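Local coordinates for glycosylation Associate Protein 3 (Streptococcus agalactiae serotype V, PDB 6OYC), which probably serves the accessory Sec secretion system as one member of a Gap123 complex linked to glycosylation and carbohydrate binding, at residues C[184-189]-C[312-317]; C[233-238]-C[274-279]. All coordinates share one frame; numbering follows the deposited sequence.

Contact 1: C[184-189]-C[312-317]; sequences SQLQQK and EHLPYL
Leu-186 packs against Leu-314 where the irregular loop 184-189 passes beside the 3-10 turn 312-316, the two backbones lying nearest at Leu-186 CA and Pro-315 CA, 6.7 Å apart. An inverse gamma turn centred on Gln-185 precedes Leu-186, whose CG stands opposite its backbone N (chi1 -179°), which carries CD1 across to Leu-314; the two side chains meet at about a right angle. This CD1 methyl does most of the touching, 3.4 Å from Leu-314 CB and 3.7 Å from Leu-314 CD1. The other methyl, Leu-186 CD2, turns to the backbone and lies 3.9 Å from Leu-314 O.

The fold here is an alpha/beta domain built on a parallel five-stranded sheet. Loop 184-189 leads into the outermost strand 191-193, whereas 312-317 lies in the chain that follows the opposite outermost strand, 289-291; Leu-314 and Leu-317 both rest on Ile-227 of the central strand 223-227, so these two leucines join the turn to the end of that strand. In the turn, Tyr-316 N bonds to His-313 O at 2.9 Å.

Further along, two exposed glutamines take over and the contact is looser. Gln-187, extended beyond CG, crosses the Pro-315 ring with its amide end beside the proline's CB and carbonyl, though the amide's orientation is uncertain. Gln-188 reaches toward Leu-317, OE1 to CD2 4.4 Å.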
ATOM      1  N   SER C 184       4.207  19.579  -6.865  1.00 95.93           N
ATOM      2  CA  SER C 184       4.272  20.587  -5.792  1.00 93.64           C
ATOM      3  C   SER C 184       3.262  21.715  -5.986  1.00 94.20           C
ATOM      4  O   SER C 184       3.223  22.648  -5.158  1.00 91.05           O
ATOM      5  CB  SER C 184       5.673  21.198  -5.633  1.00 86.51           C
ATOM      6  OG  SER C 184       5.692  22.163  -4.592  1.00 84.61           O
ATOM      7  N   GLN C 185       2.418  21.668  -7.018  1.00 93.36           N
ATOM      8  CA  GLN C 185       1.550  22.806  -7.278  1.00 85.95           C
ATOM      9  C   GLN C 185       0.466  22.855  -6.201  1.00 90.30           C
ATOM     10  O   GLN C 185      -0.714  22.579  -6.461  1.00 91.38           O
ATOM     11  CB  GLN C 185       0.990  22.753  -8.706  1.00 85.85           C
ATOM     12  CG  GLN C 185       2.000  22.364  -9.844  1.00 85.67           C
ATOM     13  CD  GLN C 185       3.347  23.144  -9.899  1.00 87.52           C
ATOM     14  OE1 GLN C 185       3.748  23.845  -8.962  1.00 81.80           O
ATOM     15  NE2 GLN C 185       4.044  23.005 -11.030  1.00 81.27           N
ATOM     16  N   LEU C 186       0.906  23.199  -4.975  1.00 88.04           N
ATOM     17  CA  LEU C 186       0.082  23.262  -3.776  1.00 88.07           C
ATOM     18  C   LEU C 186       0.102  24.690  -3.292  1.00 84.60           C
ATOM     19  O   LEU C 186      -0.571  25.551  -3.878  1.00 80.23           O
ATOM     20  CB  LEU C 186       0.635  22.275  -2.723  1.00 89.41           C
ATOM     21  CG  LEU C 186       0.087  21.985  -1.317  1.00 83.56           C
ATOM     22  CD1 LEU C 186       0.593  20.617  -0.946  1.00 76.04           C
ATOM     23  CD2 LEU C 186       0.472  22.967  -0.197  1.00 75.87           C
ATOM     24  N   GLN C 187       0.863  25.021  -2.245  1.00 85.75           N
ATOM     25  CA  GLN C 187       1.018  26.370  -1.736  1.00 83.57           C
ATOM     26  C   GLN C 187       2.455  26.597  -1.279  1.00 76.18           C
ATOM     27  O   GLN C 187       2.716  27.581  -0.575  1.00 69.72           O
ATOM     28  CB  GLN C 187       0.047  26.640  -0.561  1.00 85.19           C
ATOM     29  CG  GLN C 187      -1.428  26.776  -0.969  1.00 85.81           C
ATOM     30  CD  GLN C 187      -2.342  27.141   0.198  1.00 88.63           C
ATOM     31  OE1 GLN C 187      -3.302  26.424   0.500  1.00 88.92           O
ATOM     32  NE2 GLN C 187      -2.052  28.261   0.853  1.00 90.35           N
ATOM     33  N   GLN C 188       3.390  25.718  -1.657  1.00 75.08           N
ATOM     34  CA  GLN C 188       4.788  25.833  -1.260  1.00 74.12           C
ATOM     35  C   GLN C 188       5.694  25.196  -2.306  1.00 67.27           C
ATOM     36  O   GLN C 188       5.241  24.556  -3.258  1.00 73.02           O
ATOM     37  CB  GLN C 188       5.060  25.160   0.089  1.00 77.35           C
ATOM     38  CG  GLN C 188       4.424  25.799   1.287  1.00 77.09           C
ATOM     39  CD  GLN C 188       3.980  24.761   2.278  1.00 79.50           C
ATOM     40  OE1 GLN C 188       2.883  24.209   2.160  1.00 79.28           O
ATOM     41  NE2 GLN C 188       4.836  24.469   3.255  1.00 73.32           N
ATOM     42  N   LYS C 189       6.990  25.410  -2.110  1.00 69.48           N
ATOM     43  CA  LYS C 189       8.058  24.614  -2.699  1.00 74.53           C
ATOM     44  C   LYS C 189       8.179  23.290  -1.944  1.00 72.78           C
ATOM     45  O   LYS C 189       7.974  23.237  -0.727  1.00 72.66           O
ATOM     46  CB  LYS C 189       9.377  25.393  -2.604  1.00 73.16           C
ATOM     47  CG  LYS C 189       9.918  25.450  -1.168  1.00 77.21           C
ATOM     48  CD  LYS C 189      11.007  26.482  -0.969  1.00 82.91           C
ATOM     49  CE  LYS C 189      11.667  26.276   0.379  1.00 79.59           C
ATOM     50  NZ  LYS C 189      13.121  26.017   0.222  1.00 72.07           N
ATOM     51  N   GLU C 312      -6.159  15.576   0.000  1.00 48.59           N
ATOM     52  CA  GLU C 312      -6.919  16.810  -0.166  1.00 49.38           C
ATOM     53  C   GLU C 312      -6.860  17.713   1.053  1.00 46.02           C
ATOM     54  O   GLU C 312      -7.493  18.771   1.036  1.00 49.50           O
ATOM     55  CB  GLU C 312      -8.374  16.483  -0.512  1.00 40.59           C
ATOM     56  CG  GLU C 312      -8.486  15.768  -1.834  1.00 47.66           C
ATOM     57  CD  GLU C 312      -9.884  15.259  -2.111  1.00 52.59           C
ATOM     58  OE1 GLU C 312     -10.073  14.581  -3.146  1.00 53.51           O
ATOM     59  OE2 GLU C 312     -10.794  15.528  -1.296  1.00 54.89           O
ATOM     60  N   HIS C 313      -6.140  17.325   2.104  1.00 45.12           N
ATOM     61  CA  HIS C 313      -5.934  18.185   3.264  1.00 50.33           C
ATOM     62  C   HIS C 313      -4.684  19.044   3.157  1.00 52.36           C
ATOM     63  O   HIS C 313      -4.479  19.916   4.010  1.00 51.87           O
ATOM     64  CB  HIS C 313      -5.809  17.366   4.556  1.00 43.71           C
ATOM     65  CG  HIS C 313      -6.979  16.481   4.837  1.00 44.58           C
ATOM     66  ND1 HIS C 313      -7.028  15.655   5.938  1.00 38.78           N
ATOM     67  CD2 HIS C 313      -8.139  16.288   4.165  1.00 42.15           C
ATOM     68  CE1 HIS C 313      -8.169  14.992   5.932  1.00 40.49           C
ATOM     69  NE2 HIS C 313      -8.859  15.354   4.866  1.00 40.99           N
ATOM     70  N   LEU C 314      -3.828  18.792   2.170  1.00 44.95           N
ATOM     71  CA  LEU C 314      -2.556  19.503   2.115  1.00 55.87           C
ATOM     72  C   LEU C 314      -2.685  21.030   2.104  1.00 60.32           C
ATOM     73  O   LEU C 314      -1.795  21.688   2.672  1.00 62.46           O
ATOM     74  CB  LEU C 314      -1.757  19.009   0.902  1.00 55.65           C
ATOM     75  CG  LEU C 314      -1.101  17.647   1.106  1.00 48.06           C
ATOM     76  CD1 LEU C 314      -0.451  17.164  -0.170  1.00 52.14           C
ATOM     77  CD2 LEU C 314      -0.097  17.745   2.237  1.00 47.56           C
ATOM     78  N   PRO C 315      -3.718  21.648   1.518  1.00 60.63           N
ATOM     79  CA  PRO C 315      -3.857  23.114   1.663  1.00 64.03           C
ATOM     80  C   PRO C 315      -4.133  23.607   3.089  1.00 64.39           C
ATOM     81  O   PRO C 315      -3.739  24.734   3.412  1.00 72.03           O
ATOM     82  CB  PRO C 315      -5.011  23.450   0.711  1.00 63.07           C
ATOM     83  CG  PRO C 315      -4.884  22.396  -0.371  1.00 63.64           C
ATOM     84  CD  PRO C 315      -4.500  21.137   0.371  1.00 56.06           C
ATOM     85  N   TYR C 316      -4.775  22.819   3.964  1.00 65.08           N
ATOM     86  CA  TYR C 316      -4.937  23.237   5.364  1.00 64.10           C
ATOM     87  C   TYR C 316      -3.600  23.424   6.092  1.00 68.04           C
ATOM     88  O   TYR C 316      -3.604  23.727   7.294  1.00 66.24           O
ATOM     89  CB  TYR C 316      -5.773  22.226   6.166  1.00 60.59           C
ATOM     90  CG  TYR C 316      -7.235  22.094   5.781  1.00 67.59           C
ATOM     91  CD1 TYR C 316      -8.186  23.042   6.177  1.00 72.78           C
ATOM     92  CD2 TYR C 316      -7.673  20.994   5.047  1.00 63.07           C
ATOM     93  CE1 TYR C 316      -9.528  22.903   5.822  1.00 69.93           C
ATOM     94  CE2 TYR C 316      -8.999  20.842   4.691  1.00 59.92           C
ATOM     95  CZ  TYR C 316      -9.923  21.790   5.075  1.00 71.72           C
ATOM     96  OH  TYR C 316     -11.236  21.596   4.699  1.00 71.42           O
ATOM     97  N   LEU C 317      -2.473  23.237   5.395  1.00 69.05           N
ATOM     98  CA  LEU C 317      -1.138  23.288   5.987  1.00 66.74           C
ATOM     99  C   LEU C 317      -0.701  24.716   6.300  1.00 74.42           C
ATOM    100  O   LEU C 317      -0.292  25.015   7.429  1.00 79.65           O
ATOM    101  CB  LEU C 317      -0.156  22.631   5.022  1.00 62.31           C
ATOM    102  CG  LEU C 317       1.086  21.919   5.516  1.00 55.21           C
ATOM    103  CD1 LEU C 317       0.851  21.340   6.890  1.00 54.94           C
ATOM    104  CD2 LEU C 317       1.401  20.845   4.502  1.00 49.86           C
TER

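Contact 2: C[233-238]-C[274-279]; sequences GNFAAL and IFLREV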
ATOM      1  N   GLY C 233       3.114   7.562   5.353  1.00 39.15           N
ATOM      2  CA  GLY C 233       3.887   8.791   5.457  1.00 36.96           C
ATOM      3  C   GLY C 233       3.779   9.425   6.833  1.00 36.79           C
ATOM      4  O   GLY C 233       4.778   9.870   7.404  1.00 39.43           O
ATOM      5  N   ASN C 234       2.559   9.499   7.373  1.00 37.42           N
ATOM      6  CA  ASN C 234       2.388  10.041   8.718  1.00 37.97           C
ATOM      7  C   ASN C 234       3.200   9.237   9.721  1.00 36.27           C
ATOM      8  O   ASN C 234       3.814   9.799  10.630  1.00 37.95           O
ATOM      9  CB  ASN C 234       0.910  10.041   9.125  1.00 34.72           C
ATOM     10  CG  ASN C 234       0.059  11.002   8.312  1.00 36.43           C
ATOM     11  OD1 ASN C 234       0.515  12.053   7.889  1.00 40.55           O
ATOM     12  ND2 ASN C 234      -1.196  10.638   8.105  1.00 37.62           N
ATOM     13  N   PHE C 235       3.214   7.913   9.566  1.00 36.18           N
ATOM     14  CA  PHE C 235       3.984   7.065  10.468  1.00 37.66           C
ATOM     15  C   PHE C 235       5.478   7.316  10.307  1.00 39.82           C
ATOM     16  O   PHE C 235       6.192   7.526  11.293  1.00 40.18           O
ATOM     17  CB  PHE C 235       3.648   5.603  10.201  1.00 38.75           C
ATOM     18  CG  PHE C 235       4.183   4.653  11.226  1.00 39.30           C
ATOM     19  CD1 PHE C 235       4.050   4.920  12.578  1.00 42.16           C
ATOM     20  CD2 PHE C 235       4.784   3.466  10.835  1.00 38.11           C
ATOM     21  CE1 PHE C 235       4.539   4.034  13.526  1.00 43.97           C
ATOM     22  CE2 PHE C 235       5.262   2.568  11.776  1.00 44.86           C
ATOM     23  CZ  PHE C 235       5.148   2.861  13.125  1.00 46.05           C
ATOM     24  N   ALA C 236       5.967   7.295   9.064  1.00 36.80           N
ATOM     25  CA  ALA C 236       7.367   7.610   8.810  1.00 38.92           C
ATOM     26  C   ALA C 236       7.738   8.995   9.336  1.00 41.55           C
ATOM     27  O   ALA C 236       8.785   9.159   9.978  1.00 41.41           O
ATOM     28  CB  ALA C 236       7.662   7.506   7.315  1.00 38.16           C
ATOM     29  N   ALA C 237       6.893  10.001   9.079  1.00 39.08           N
ATOM     30  CA  ALA C 237       7.185  11.353   9.554  1.00 37.77           C
ATOM     31  C   ALA C 237       7.365  11.386  11.067  1.00 41.20           C
ATOM     32  O   ALA C 237       8.248  12.084  11.575  1.00 41.42           O
ATOM     33  CB  ALA C 237       6.080  12.320   9.128  1.00 35.26           C
ATOM     34  N   LEU C 238       6.543  10.640  11.808  1.00 39.86           N
ATOM     35  CA  LEU C 238       6.724  10.578  13.255  1.00 41.16           C
ATOM     36  C   LEU C 238       8.084   9.993  13.600  1.00 44.10           C
ATOM     37  O   LEU C 238       8.739  10.435  14.551  1.00 43.52           O
ATOM     38  CB  LEU C 238       5.617   9.741  13.900  1.00 39.29           C
ATOM     39  CG  LEU C 238       4.190  10.288  13.913  1.00 40.80           C
ATOM     40  CD1 LEU C 238       3.241   9.170  14.306  1.00 35.83           C
ATOM     41  CD2 LEU C 238       4.054  11.475  14.860  1.00 35.00           C
ATOM     42  N   ILE C 274       9.355  -2.040  19.854  1.00 68.17           N
ATOM     43  CA  ILE C 274       9.074  -1.226  21.031  1.00 67.11           C
ATOM     44  C   ILE C 274       9.529   0.209  20.796  1.00 61.30           C
ATOM     45  O   ILE C 274       8.954   1.151  21.357  1.00 62.95           O
ATOM     46  CB  ILE C 274       9.719  -1.848  22.287  1.00 68.73           C
ATOM     47  CG1 ILE C 274       9.196  -3.276  22.511  1.00 75.17           C
ATOM     48  CG2 ILE C 274       9.431  -1.001  23.523  1.00 70.82           C
ATOM     49  CD1 ILE C 274      10.240  -4.350  22.513  1.00 71.62           C
ATOM     50  N   PHE C 275      10.547   0.410  19.956  1.00 59.27           N
ATOM     51  CA  PHE C 275      10.954   1.775  19.641  1.00 57.98           C
ATOM     52  C   PHE C 275       9.856   2.503  18.879  1.00 54.53           C
ATOM     53  O   PHE C 275       9.554   3.669  19.161  1.00 53.56           O
ATOM     54  CB  PHE C 275      12.252   1.780  18.836  1.00 55.63           C
ATOM     55  CG  PHE C 275      12.685   3.155  18.411  1.00 54.86           C
ATOM     56  CD1 PHE C 275      12.334   3.657  17.171  1.00 56.28           C
ATOM     57  CD2 PHE C 275      13.439   3.951  19.256  1.00 58.12           C
ATOM     58  CE1 PHE C 275      12.730   4.941  16.779  1.00 55.09           C
ATOM     59  CE2 PHE C 275      13.842   5.227  18.870  1.00 52.46           C
ATOM     60  CZ  PHE C 275      13.484   5.722  17.629  1.00 51.85           C
ATOM     61  N   LEU C 276       9.244   1.827  17.907  1.00 51.88           N
ATOM     62  CA  LEU C 276       8.202   2.479  17.123  1.00 52.88           C
ATOM     63  C   LEU C 276       6.934   2.701  17.943  1.00 47.83           C
ATOM     64  O   LEU C 276       6.223   3.684  17.715  1.00 46.13           O
ATOM     65  CB  LEU C 276       7.908   1.670  15.860  1.00 50.01           C
ATOM     66  CG  LEU C 276       9.041   1.651  14.826  1.00 51.25           C
ATOM     67  CD1 LEU C 276       8.776   0.623  13.721  1.00 47.97           C
ATOM     68  CD2 LEU C 276       9.237   3.037  14.235  1.00 47.54           C
ATOM     69  N   ARG C 277       6.642   1.818  18.907  1.00 48.91           N
ATOM     70  CA  ARG C 277       5.496   2.030  19.785  1.00 46.85           C
ATOM     71  C   ARG C 277       5.672   3.294  20.612  1.00 48.95           C
ATOM     72  O   ARG C 277       4.688   3.992  20.899  1.00 47.54           O
ATOM     73  CB  ARG C 277       5.270   0.807  20.686  1.00 45.82           C
ATOM     74  CG  ARG C 277       4.037   0.908  21.620  1.00 46.42           C
ATOM     75  CD  ARG C 277       2.727   0.525  20.915  1.00 44.36           C
ATOM     76  NE  ARG C 277       1.559   1.225  21.463  1.00 48.73           N
ATOM     77  CZ  ARG C 277       0.290   0.917  21.178  1.00 50.58           C
ATOM     78  NH1 ARG C 277       0.020  -0.082  20.351  1.00 47.98           N
ATOM     79  NH2 ARG C 277      -0.715   1.607  21.718  1.00 46.60           N
ATOM     80  N   GLU C 278       6.916   3.620  20.976  1.00 48.07           N
ATOM     81  CA  GLU C 278       7.181   4.860  21.698  1.00 48.21           C
ATOM     82  C   GLU C 278       6.891   6.070  20.816  1.00 45.80           C
ATOM     83  O   GLU C 278       6.178   6.994  21.224  1.00 48.29           O
ATOM     84  CB  GLU C 278       8.632   4.872  22.194  1.00 53.18           C
ATOM     85  CG  GLU C 278       8.948   5.972  23.211  1.00 55.56           C
ATOM     86  CD  GLU C 278       9.372   7.290  22.564  1.00 56.91           C
ATOM     87  OE1 GLU C 278       9.390   8.320  23.269  1.00 61.17           O
ATOM     88  OE2 GLU C 278       9.695   7.297  21.354  1.00 61.51           O
ATOM     89  N   VAL C 279       7.460   6.087  19.611  1.00 46.06           N
ATOM     90  CA  VAL C 279       7.105   7.031  18.559  1.00 47.04           C
ATOM     91  C   VAL C 279       5.585   7.176  18.485  1.00 46.68           C
ATOM     92  O   VAL C 279       5.054   8.294  18.473  1.00 45.04           O
ATOM     93  CB  VAL C 279       7.698   6.563  17.211  1.00 52.20           C
ATOM     94  CG1 VAL C 279       7.149   7.376  16.039  1.00 43.83           C
ATOM     95  CG2 VAL C 279       9.238   6.602  17.252  1.00 49.74           C
TER
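Leu-276 is the first residue of 274-279 to touch the neighbouring helix, and it does so through its CB, 4.1 Å from CZ of Phe-235. With CG opposite its backbone N (chi1 -169°), Phe-235 points its ring across the gap and CZ leads. The two side chains cross at roughly a right angle and the ring is set obliquely to the leucine. Phe-258 and Leu-261 of helix 258-262 also touch the phenylalanine, while Leu-262 and Leu-268 pack on Leu-276, making a shared apolar cluster.

Next along, Arg-277 turns from the helix 231-243 side and forms a salt bridge with Asp-281, one turn further along its own helix. Glu-278 reaches back across the interface instead: its OE2 pairs with Lys-242 NZ, tying helix 270-281 to helix 231-243 beyond the six residues of 233-238.

Val-279 makes the tighter apolar meeting. Its CG1, placed opposite its backbone N (chi1 170°), comes 3.5 Å from Leu-238 CB. The same methyl lies 3.7 Å from the carbonyl carbon, C, of Leu-238. The helices draw together here, with Leu-238 CA 6.4 Å from Val-279 CA. By comparison, Phe-235 CA and Leu-276 CA are 9.1 Å apart. Leu-238 also packs on Ile-251 of strand 248-251, carrying the contact down to the parallel sheet.

With no hydrogen bond joining the two segments, their hold on each other is hydrophobic, built from four buried side chains, and a direct polar tie between the helices, the Glu-278 to Lys-242 salt bridge, lies just beyond.

Both contacts belong to the alpha/beta domain with the parallel sheet, and their centres are 23 Å apart, with nearest atoms about 8 Å apart and no touch. Contact 2 is nested in the chain between the two segments of contact 1. They meet the sheet at the adjacent strands 223-227 and 248-251, respectively. Contact 1 is a largely exposed loop meeting, whereas contact 2 is buried between helices. A glycerol, probably from the crystallisation liquor, lies about 5 Å from the side chain of Leu-276 in contact 2.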